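Local coordinates for hypothetical protein, IPT/TIG domain protein (PDB 4HW6) that is of unknown function but probably serves as an auxiliary carbohydrate-binding protein that pairs an IPT/TIG domain with a six-bladed beta-propeller, at residues S274-A287 and I290-R304. Residues are numbered along the deposited sequence; the frame is centred on the assembly and turned at random.
Sequences SNFHIVWHPTGDWA and IYNGKHCIYRVDYNR. With EDO (1,2-ethanediol), chain F.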
loop_
_atom_site.group_PDB
_atom_site.type_symbol
_atom_site.label_atom_id
_atom_site.label_comp_id
_atom_site.label_asym_id
_atom_site.label_seq_id
_atom_site.Cartn_x
_atom_site.Cartn_y
_atom_site.Cartn_z
ATOM N N SER A 274 -6.258 4.798 -25.694
ATOM C CA SER A 274 -5.204 4.386 -24.781
ATOM C C SER A 274 -5.834 4.107 -23.416
ATOM O O SER A 274 -7.013 4.408 -23.196
ATOM C CB SER A 274 -4.143 5.522 -24.671
ATOM O OG SER A 274 -2.923 5.059 -24.113
ATOM N N ASN A 275 -5.068 3.509 -22.515
ATOM C CA ASN A 275 -5.559 3.213 -21.195
ATOM C C ASN A 275 -5.304 4.436 -20.320
ATOM O O ASN A 275 -4.223 5.048 -20.396
ATOM C CB ASN A 275 -4.798 2.022 -20.589
ATOM C CG ASN A 275 -5.299 0.676 -21.070
ATOM O OD1 ASN A 275 -6.165 0.586 -21.932
ATOM N ND2 ASN A 275 -4.737 -0.386 -20.511
ATOM N N PHE A 276 -6.268 4.762 -19.467
ATOM C CA PHE A 276 -6.098 5.809 -18.470
ATOM C C PHE A 276 -6.563 5.254 -17.139
ATOM O O PHE A 276 -7.400 4.364 -17.092
ATOM C CB PHE A 276 -6.922 7.063 -18.834
ATOM C CG PHE A 276 -6.560 7.639 -20.166
ATOM C CD1 PHE A 276 -5.412 8.405 -20.310
ATOM C CD2 PHE A 276 -7.330 7.376 -21.296
ATOM C CE1 PHE A 276 -5.039 8.891 -21.555
ATOM C CE2 PHE A 276 -6.970 7.877 -22.525
ATOM C CZ PHE A 276 -5.822 8.645 -22.657
ATOM N N HIS A 277 -6.033 5.820 -16.071
ATOM C CA HIS A 277 -6.496 5.521 -14.724
ATOM C C HIS A 277 -6.624 6.833 -14.002
ATOM O O HIS A 277 -5.649 7.570 -13.859
ATOM C CB HIS A 277 -5.512 4.625 -13.993
ATOM C CG HIS A 277 -5.998 4.175 -12.654
ATOM N ND1 HIS A 277 -7.111 3.377 -12.497
ATOM C CD2 HIS A 277 -5.545 4.445 -11.408
ATOM C CE1 HIS A 277 -7.316 3.174 -11.207
ATOM N NE2 HIS A 277 -6.379 3.814 -10.524
ATOM N N ILE A 278 -7.830 7.107 -13.530
ATOM C CA ILE A 278 -8.139 8.357 -12.838
ATOM C C ILE A 278 -8.232 8.086 -11.346
ATOM O O ILE A 278 -8.835 7.104 -10.933
ATOM C CB ILE A 278 -9.443 8.960 -13.379
ATOM C CG1 ILE A 278 -9.287 9.327 -14.867
ATOM C CG2 ILE A 278 -9.814 10.245 -12.601
ATOM C CD1 ILE A 278 -10.585 9.707 -15.557
ATOM N N VAL A 279 -7.591 8.935 -10.545
ATOM C CA VAL A 279 -7.637 8.815 -9.095
ATOM C C VAL A 279 -7.913 10.192 -8.477
ATOM O O VAL A 279 -7.124 11.132 -8.657
ATOM C CB VAL A 279 -6.310 8.263 -8.484
ATOM C CG1 VAL A 279 -6.525 7.959 -7.015
ATOM C CG2 VAL A 279 -5.776 7.032 -9.237
ATOM N N TRP A 280 -9.019 10.305 -7.744
ATOM C CA TRP A 280 -9.363 11.534 -7.038
ATOM C C TRP A 280 -8.423 11.765 -5.848
ATOM O O TRP A 280 -8.134 10.851 -5.064
ATOM C CB TRP A 280 -10.833 11.534 -6.574
ATOM C CG TRP A 280 -11.773 11.775 -7.693
ATOM C CD1 TRP A 280 -12.502 10.840 -8.368
ATOM C CD2 TRP A 280 -11.971 13.008 -8.362
ATOM N NE1 TRP A 280 -13.221 11.438 -9.382
ATOM C CE2 TRP A 280 -12.879 12.768 -9.423
ATOM C CE3 TRP A 280 -11.476 14.303 -8.168
ATOM C CZ2 TRP A 280 -13.305 13.784 -10.273
ATOM C CZ3 TRP A 280 -11.878 15.298 -9.039
ATOM C CH2 TRP A 280 -12.794 15.031 -10.070
ATOM N N HIS A 281 -7.959 13.003 -5.697
ATOM C CA HIS A 281 -7.327 13.400 -4.457
ATOM C C HIS A 281 -8.342 13.231 -3.337
ATOM O O HIS A 281 -9.527 13.427 -3.556
ATOM C CB HIS A 281 -6.871 14.853 -4.510
ATOM C CG HIS A 281 -5.981 15.256 -3.373
ATOM N ND1 HIS A 281 -6.455 15.842 -2.214
ATOM C CD2 HIS A 281 -4.637 15.166 -3.228
ATOM C CE1 HIS A 281 -5.433 16.092 -1.411
ATOM N NE2 HIS A 281 -4.320 15.681 -2.001
ATOM N N PRO A 282 -7.878 12.864 -2.121
ATOM C CA PRO A 282 -8.854 12.626 -1.067
ATOM C C PRO A 282 -9.758 13.820 -0.759
ATOM O O PRO A 282 -10.897 13.635 -0.346
ATOM C CB PRO A 282 -7.979 12.253 0.131
ATOM C CG PRO A 282 -6.810 11.572 -0.494
ATOM C CD PRO A 282 -6.548 12.345 -1.765
ATOM N N THR A 283 -9.276 15.039 -0.970
ATOM C CA THR A 283 -10.119 16.233 -0.786
ATOM C C THR A 283 -11.250 16.369 -1.814
ATOM O O THR A 283 -12.233 17.081 -1.577
ATOM C CB THR A 283 -9.295 17.532 -0.901
ATOM O OG1 THR A 283 -8.710 17.614 -2.205
ATOM C CG2 THR A 283 -8.204 17.588 0.158
ATOM N N GLY A 284 -11.087 15.745 -2.971
ATOM C CA GLY A 284 -12.002 15.924 -4.105
ATOM C C GLY A 284 -11.765 17.187 -4.913
ATOM O O GLY A 284 -12.538 17.485 -5.822
ATOM N N ASP A 285 -10.696 17.936 -4.605
ATOM C CA ASP A 285 -10.436 19.186 -5.289
ATOM C C ASP A 285 -9.955 18.981 -6.728
ATOM O O ASP A 285 -10.076 19.883 -7.564
ATOM C CB ASP A 285 -9.402 20.030 -4.523
ATOM C CG ASP A 285 -9.923 20.559 -3.200
ATOM O OD1 ASP A 285 -11.134 20.480 -2.952
ATOM O OD2 ASP A 285 -9.110 21.068 -2.399
ATOM N N TRP A 286 -9.376 17.814 -6.983
ATOM C CA TRP A 286 -8.787 17.489 -8.260
ATOM C C TRP A 286 -8.470 16.005 -8.319
ATOM O O TRP A 286 -8.522 15.327 -7.306
ATOM C CB TRP A 286 -7.533 18.316 -8.512
ATOM C CG TRP A 286 -6.477 18.274 -7.444
ATOM C CD1 TRP A 286 -6.319 19.161 -6.435
ATOM C CD2 TRP A 286 -5.406 17.316 -7.314
ATOM N NE1 TRP A 286 -5.225 18.822 -5.659
ATOM C CE2 TRP A 286 -4.636 17.708 -6.189
ATOM C CE3 TRP A 286 -4.998 16.211 -8.057
ATOM C CZ2 TRP A 286 -3.496 17.016 -5.774
ATOM C CZ3 TRP A 286 -3.828 15.499 -7.628
ATOM C CH2 TRP A 286 -3.115 15.921 -6.489
ATOM N N ALA A 287 -8.200 15.517 -9.523
ATOM C CA ALA A 287 -7.798 14.119 -9.749
ATOM C C ALA A 287 -6.528 14.081 -10.574
ATOM O O ALA A 287 -6.289 14.962 -11.369
ATOM C CB ALA A 287 -8.897 13.355 -10.486
ATOM N N ILE A 290 -3.672 9.254 -14.965
ATOM C CA ILE A 290 -2.493 8.516 -15.354
ATOM C C ILE A 290 -2.644 8.045 -16.792
ATOM O O ILE A 290 -3.604 7.331 -17.100
ATOM C CB ILE A 290 -2.223 7.331 -14.432
ATOM C CG1 ILE A 290 -2.167 7.786 -12.954
ATOM C CG2 ILE A 290 -0.907 6.668 -14.833
ATOM C CD1 ILE A 290 -2.023 6.635 -11.973
ATOM N N TYR A 291 -1.747 8.497 -17.674
ATOM C CA TYR A 291 -1.750 8.086 -19.072
ATOM C C TYR A 291 -0.915 6.816 -19.116
ATOM O O TYR A 291 0.302 6.844 -19.291
ATOM C CB TYR A 291 -1.147 9.158 -19.988
ATOM C CG TYR A 291 -1.995 10.352 -20.333
ATOM C CD1 TYR A 291 -2.872 10.941 -19.420
ATOM C CD2 TYR A 291 -1.905 10.923 -21.604
ATOM C CE1 TYR A 291 -3.652 12.041 -19.771
ATOM C CE2 TYR A 291 -2.660 12.034 -21.957
ATOM C CZ TYR A 291 -3.520 12.607 -21.032
ATOM O OH TYR A 291 -4.281 13.711 -21.407
ATOM N N ASN A 292 -1.567 5.674 -18.894
ATOM C CA ASN A 292 -0.843 4.420 -18.749
ATOM C C ASN A 292 0.013 4.054 -19.949
ATOM O O ASN A 292 1.088 3.509 -19.793
ATOM C CB ASN A 292 -1.800 3.239 -18.461
ATOM C CG ASN A 292 -2.808 3.522 -17.366
ATOM O OD1 ASN A 292 -4.005 3.377 -17.584
ATOM N ND2 ASN A 292 -2.337 3.910 -16.174
ATOM N N GLY A 293 -0.489 4.337 -21.149
ATOM C CA GLY A 293 0.208 4.045 -22.370
ATOM C C GLY A 293 1.084 5.154 -22.915
ATOM O O GLY A 293 1.841 4.897 -23.849
ATOM N N LYS A 294 0.982 6.365 -22.366
ATOM C CA LYS A 294 1.756 7.512 -22.871
ATOM C C LYS A 294 2.762 8.084 -21.877
ATOM O O LYS A 294 3.460 9.061 -22.181
ATOM C CB LYS A 294 0.830 8.642 -23.340
ATOM C CG LYS A 294 -0.254 8.213 -24.292
ATOM C CD LYS A 294 0.265 7.602 -25.561
ATOM C CE LYS A 294 -0.906 7.379 -26.507
ATOM N NZ LYS A 294 -0.450 6.808 -27.795
ATOM N N HIS A 295 2.878 7.459 -20.712
ATOM C CA HIS A 295 4.042 7.658 -19.839
ATOM C C HIS A 295 4.042 9.032 -19.182
ATOM O O HIS A 295 5.082 9.636 -18.990
ATOM C CB HIS A 295 5.324 7.402 -20.623
ATOM C CG HIS A 295 5.241 6.186 -21.471
ATOM N ND1 HIS A 295 5.054 4.939 -20.932
ATOM C CD2 HIS A 295 5.273 6.026 -22.813
ATOM C CE1 HIS A 295 4.958 4.050 -21.912
ATOM N NE2 HIS A 295 5.108 4.684 -23.066
ATOM N N CYS A 296 2.876 9.478 -18.762
ATOM C CA CYS A 296 2.769 10.783 -18.113
ATOM C C CYS A 296 1.543 10.812 -17.232
ATOM O O CYS A 296 0.679 9.920 -17.305
ATOM C CB CYS A 296 2.803 11.907 -19.134
ATOM S SG CYS A 296 1.535 11.780 -20.383
ATOM N N ILE A 297 1.526 11.780 -16.319
ATOM C CA ILE A 297 0.419 11.981 -15.412
ATOM C C ILE A 297 -0.057 13.432 -15.560
ATOM O O ILE A 297 0.748 14.371 -15.544
ATOM C CB ILE A 297 0.814 11.700 -13.938
ATOM C CG1 ILE A 297 1.274 10.249 -13.750
ATOM C CG2 ILE A 297 -0.366 12.037 -13.006
ATOM C CD1 ILE A 297 1.837 9.935 -12.362
ATOM N N TYR A 298 -1.361 13.602 -15.721
ATOM C CA TYR A 298 -1.982 14.912 -15.784
ATOM C C TYR A 298 -2.832 15.117 -14.542
ATOM O O TYR A 298 -3.184 14.154 -13.829
ATOM C CB TYR A 298 -2.922 15.002 -16.994
ATOM C CG TYR A 298 -2.324 15.216 -18.362
ATOM C CD1 TYR A 298 -1.325 14.395 -18.860
ATOM C CD2 TYR A 298 -2.833 16.206 -19.205
ATOM C CE1 TYR A 298 -0.827 14.563 -20.154
ATOM C CE2 TYR A 298 -2.328 16.384 -20.487
ATOM C CZ TYR A 298 -1.318 15.551 -20.956
ATOM O OH TYR A 298 -0.842 15.724 -22.257
ATOM N N ARG A 299 -3.185 16.381 -14.305
ATOM C CA ARG A 299 -4.142 16.736 -13.257
ATOM C C ARG A 299 -5.368 17.417 -13.869
ATOM O O ARG A 299 -5.245 18.265 -14.764
ATOM C CB ARG A 299 -3.474 17.656 -12.223
ATOM C CG ARG A 299 -4.442 18.369 -11.276
ATOM C CD ARG A 299 -3.756 18.866 -10.024
ATOM N NE ARG A 299 -4.449 19.986 -9.408
ATOM C CZ ARG A 299 -4.025 20.615 -8.311
ATOM N NH1 ARG A 299 -2.915 20.219 -7.718
ATOM N NH2 ARG A 299 -4.699 21.644 -7.813
ATOM N N VAL A 300 -6.545 17.079 -13.347
ATOM C CA VAL A 300 -7.801 17.731 -13.732
ATOM C C VAL A 300 -8.453 18.312 -12.472
ATOM O O VAL A 300 -8.722 17.605 -11.498
ATOM C CB VAL A 300 -8.731 16.787 -14.513
ATOM C CG1 VAL A 300 -9.030 15.504 -13.731
ATOM C CG2 VAL A 300 -9.995 17.545 -14.911
ATOM N N ASP A 301 -8.635 19.620 -12.457
ATOM C CA ASP A 301 -9.219 20.307 -11.321
ATOM C C ASP A 301 -10.741 20.219 -11.333
ATOM O O ASP A 301 -11.362 20.181 -12.400
ATOM C CB ASP A 301 -8.800 21.782 -11.320
ATOM C CG ASP A 301 -7.310 21.986 -10.994
ATOM O OD1 ASP A 301 -6.768 21.270 -10.149
ATOM O OD2 ASP A 301 -6.688 22.887 -11.577
ATOM N N TYR A 302 -11.315 20.195 -10.133
ATOM C CA TYR A 302 -12.765 20.170 -9.917
ATOM C C TYR A 302 -13.209 21.490 -9.321
ATOM O O TYR A 302 -12.679 21.920 -8.293
ATOM C CB TYR A 302 -13.146 18.984 -9.013
ATOM C CG TYR A 302 -14.607 18.890 -8.691
ATOM C CD1 TYR A 302 -15.516 18.431 -9.635
ATOM C CD2 TYR A 302 -15.086 19.236 -7.438
ATOM C CE1 TYR A 302 -16.854 18.346 -9.352
ATOM C CE2 TYR A 302 -16.429 19.147 -7.135
ATOM C CZ TYR A 302 -17.315 18.693 -8.096
ATOM O OH TYR A 302 -18.648 18.617 -7.773
ATOM N N ASN A 303 -14.162 22.153 -9.983
ATOM C CA ASN A 303 -14.727 23.395 -9.477
ATOM C C ASN A 303 -15.957 23.042 -8.673
ATOM O O ASN A 303 -16.954 22.584 -9.234
ATOM C CB ASN A 303 -15.101 24.333 -10.631
ATOM C CG ASN A 303 -15.705 25.657 -10.154
ATOM O OD1 ASN A 303 -16.549 25.705 -9.249
ATOM N ND2 ASN A 303 -15.269 26.744 -10.774
ATOM N N ARG A 304 -15.899 23.272 -7.369
ATOM C CA ARG A 304 -17.000 22.887 -6.483
ATOM C C ARG A 304 -18.282 23.627 -6.699
ATOM O O ARG A 304 -19.354 23.062 -6.509
ATOM C CB ARG A 304 -16.639 23.122 -5.039
ATOM C CG ARG A 304 -15.739 22.061 -4.557
ATOM C CD ARG A 304 -15.664 22.041 -3.061
ATOM N NE ARG A 304 -14.572 21.136 -2.852
ATOM C CZ ARG A 304 -14.674 19.818 -2.832
ATOM N NH1 ARG A 304 -15.854 19.210 -2.898
ATOM N NH2 ARG A 304 -13.573 19.112 -2.697
HETATM C C1 EDO F . -4.203 19.791 -2.435
HETATM O O1 EDO F . -4.036 20.392 -3.726
HETATM C C2 EDO F . -5.674 19.483 -2.183
HETATM O O2 EDO F . -6.480 20.644 -2.432
HETATM O O HOH W 1 -2.315 6.427 -21.982
HETATM O O HOH W 2 -6.088 1.873 -16.870
HETATM O O HOH W 3 -12.177 22.408 -5.593
HETATM O O HOH W 4 -12.606 23.081 -2.497
#
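R299, in one of two modelled conformers, lays its guanidinium flat over one face of the W286 indole, planes 4° apart and R299 CZ 3.3 Å from the centroid of the five-membered ring, a cation-pi stack. With CG anti to the backbone N (chi1 166°) and extended on to NE, the chain carries CD over the six-membered ring, while R299 NE donates to D301 OD1 at 2.8 Å within the guanidinium plane, fixing how the group is turned. On the indole's opposite face sits H281 CB, and NE1 at the edge donates to O1 of an ethanediol, probably from the crystallisation liquor. With W286 replaced by an alanine, the R299 guanidinium is likely to lose its stacking surface and be freer to turn about its bond to D301. Strands 276-280, 286-291 and 296-301 are successive antiparallel neighbours in one beta-propeller blade, so the contact spans two hairpins. In the second, A287 and V300 form a hydrogen-bonded pair, each N giving to the other's O; in the first, H277 and I290 do the same. F276 points the CE1 edge of its ring at the face of Y291, planes at 80° and CE1 3.6 Å from Y291 CG; Y298 covers the other face and the Y291 hydroxyl goes on to D270. R304, which also touches a crystal neighbour, puts NH2 2.8 Å from D285 OD1 in a salt bridge.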